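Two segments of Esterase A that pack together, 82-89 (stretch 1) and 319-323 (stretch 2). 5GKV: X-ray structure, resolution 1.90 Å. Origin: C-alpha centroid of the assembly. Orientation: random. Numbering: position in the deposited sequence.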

# COMPACT_ATOMS: atom_id res chain seq x y z
N THR A 82 -1.34 0.76 -1.79
CA THR A 82 -2.16 -0.38 -2.22
C THR A 82 -1.64 -1.72 -1.71
O THR A 82 -2.42 -2.65 -1.47
CB THR A 82 -2.23 -0.40 -3.75
OG1 THR A 82 -2.58 0.91 -4.23
CG2 THR A 82 -3.24 -1.43 -4.25
N LYS A 83 -0.32 -1.86 -1.51
CA LYS A 83 0.25 -3.14 -1.08
C LYS A 83 -0.30 -3.60 0.27
O LYS A 83 -0.34 -4.81 0.53
CB LYS A 83 1.78 -3.04 -1.01
CG LYS A 83 2.43 -2.78 -2.37
CD LYS A 83 3.93 -3.06 -2.33
CE LYS A 83 4.54 -3.02 -3.73
NZ LYS A 83 4.52 -1.62 -4.29
N ALA A 84 -0.71 -2.67 1.14
CA ALA A 84 -1.33 -3.08 2.40
C ALA A 84 -2.65 -3.78 2.14
O ALA A 84 -3.02 -4.72 2.86
CB ALA A 84 -1.54 -1.86 3.31
N VAL A 85 -3.39 -3.34 1.10
CA VAL A 85 -4.64 -4.00 0.73
C VAL A 85 -4.36 -5.38 0.16
O VAL A 85 -5.04 -6.36 0.51
CB VAL A 85 -5.45 -3.13 -0.26
CG1 VAL A 85 -6.78 -3.84 -0.65
CG2 VAL A 85 -5.74 -1.75 0.35
N ALA A 86 -3.36 -5.49 -0.72
CA ALA A 86 -2.99 -6.81 -1.24
C ALA A 86 -2.60 -7.74 -0.10
O ALA A 86 -2.98 -8.92 -0.09
CB ALA A 86 -1.85 -6.67 -2.25
N ALA A 87 -1.85 -7.22 0.87
CA ALA A 87 -1.42 -8.06 1.98
C ALA A 87 -2.61 -8.57 2.78
O ALA A 87 -2.67 -9.74 3.15
CB ALA A 87 -0.45 -7.30 2.88
N LEU A 88 -3.58 -7.68 3.04
CA LEU A 88 -4.79 -8.09 3.75
C LEU A 88 -5.53 -9.18 2.99
O LEU A 88 -5.99 -10.16 3.59
CB LEU A 88 -5.69 -6.87 3.98
CG LEU A 88 -6.97 -6.99 4.82
CD1 LEU A 88 -7.45 -5.61 5.15
CD2 LEU A 88 -8.09 -7.69 4.12
N LEU A 89 -5.68 -9.03 1.67
CA LEU A 89 -6.42 -10.03 0.90
C LEU A 89 -5.76 -11.40 0.99
O LEU A 89 -6.45 -12.42 1.13
CB LEU A 89 -6.57 -9.58 -0.55
CG LEU A 89 -7.43 -8.32 -0.74
CD1 LEU A 89 -7.39 -7.83 -2.20
CD2 LEU A 89 -8.86 -8.59 -0.30
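Stretch 2, residues 319-323: GAGFM

Stretch 1 is helical, with phi between -54 and -69° and psi between -28 and -44° and a ladder of i to i+4 hydrogen bonds: Ala86 N to Thr82 O at 3.1 Å, Ala87 N to Lys83 O at 2.9 Å, Leu88 N to Ala84 O at 3.0 Å and Leu89 N to Val85 O at 3.0 Å. The helix continues beyond Leu89. Stretch 2 is mostly loop and has no helical axis, so the packing is best defined by register instead of a crossing angle. Its backbone passes from -84/72 at Ala320 to a positive phi at Gly321 (95/-25), then becomes extended at Phe322 (-82/141) and Met323 (-82/125), where strand geometry is reached. A hydrogen bond from Gly319 N to Phe322 O, 2.9 Å, closes the turn; a weak one from Gly321 N to Gly319 O, also 2.9 Å, lies within it.

Two CA pairs fix the register: Ala87 CA to Gly321 CA at 5.0 Å, and Ala84 CA to Phe322 CA at 5.7 Å. As the loop advances by one residue, its nearest helical partner steps back by three residues, nearly one turn, so over this short contact the two chains run in opposite senses. Residues 233 or more positions apart in sequence are thus brought together, burying 219 Å² summed over both sides.

The close approach at Gly321 has a clear steric basis. An ideal CB built on this residue would point toward the helix and lie 2.9 Å from Ala87 CB, a clash. The backbone angles impose glycine independently, because that same CB would be jammed against the carbonyl oxygen of Ala320. Without a side chain there, Ala87, whose CA-to-CB bond points toward stretch 2, can settle against the loop backbone: its CB lies 3.6 Å from Ala320 O and 3.9 Å from Gly321 C.

Phe322 supplies the largest covered area of any residue here, 73 Å². Its CA-to-CB bond points sideways, but with chi1 at -64° (m) and chi2 at -73° the end of the side chain comes nearer to the helix. Ala87 CB sits over one ring face, 3.6 Å from the centroid and 9° off the normal, the geometry of a CH-pi contact; its nearest ring atom is Phe322 CZ at 3.7 Å. Ala84 and Leu88 add apolar contacts, with Ala84 CB 4.1 Å from Phe322 CE1 and Leu88 CB 4.2 Å from Phe322 CZ. The ring also approaches the helical backbone obliquely, at 3.3 Å between Ala84 O and Phe322 CE1 and 3.6 Å between Leu88 N and Phe322 CZ. These two backbone atoms are already paired with each other in the helix.

No direct hydrogen bond joins the stretches. A water bridges them instead, donating to Ala87 O at 2.9 Å and to Ala320 O at 2.7 Å, which links two carbonyls that could not pair directly. Val85, by contrast, points away and makes no contact.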

# COMPACT_ATOMS: atom_id res chain seq x y z
N GLY A 319 6.66 -7.68 7.56
CA GLY A 319 5.72 -8.77 7.70
C GLY A 319 5.41 -9.38 6.35
O GLY A 319 6.17 -9.24 5.38
N ALA A 320 4.27 -10.07 6.27
CA ALA A 320 3.85 -10.72 5.02
C ALA A 320 3.15 -9.70 4.11
O ALA A 320 1.94 -9.73 3.88
CB ALA A 320 2.97 -11.92 5.31
N GLY A 321 3.97 -8.80 3.55
CA GLY A 321 3.51 -7.72 2.70
C GLY A 321 3.28 -6.40 3.40
O GLY A 321 3.37 -5.34 2.76
N PHE A 322 3.00 -6.41 4.70
CA PHE A 322 2.91 -5.18 5.49
C PHE A 322 4.30 -4.71 5.91
O PHE A 322 5.18 -5.52 6.25
CB PHE A 322 2.05 -5.40 6.75
CG PHE A 322 0.60 -5.74 6.48
CD1 PHE A 322 -0.28 -4.77 6.02
CD2 PHE A 322 0.10 -7.02 6.75
CE1 PHE A 322 -1.63 -5.06 5.81
CE2 PHE A 322 -1.25 -7.33 6.52
CZ PHE A 322 -2.12 -6.35 6.05
N MET A 323 4.51 -3.40 5.88
CA MET A 323 5.68 -2.82 6.53
C MET A 323 5.38 -2.66 8.01
O MET A 323 4.37 -2.06 8.39
CB MET A 323 6.03 -1.47 5.90
CG MET A 323 7.34 -0.88 6.42
SD MET A 323 7.84 0.65 5.58
CE MET A 323 6.72 0.64 4.13
O HOH W 1 -0.33 -11.25 3.78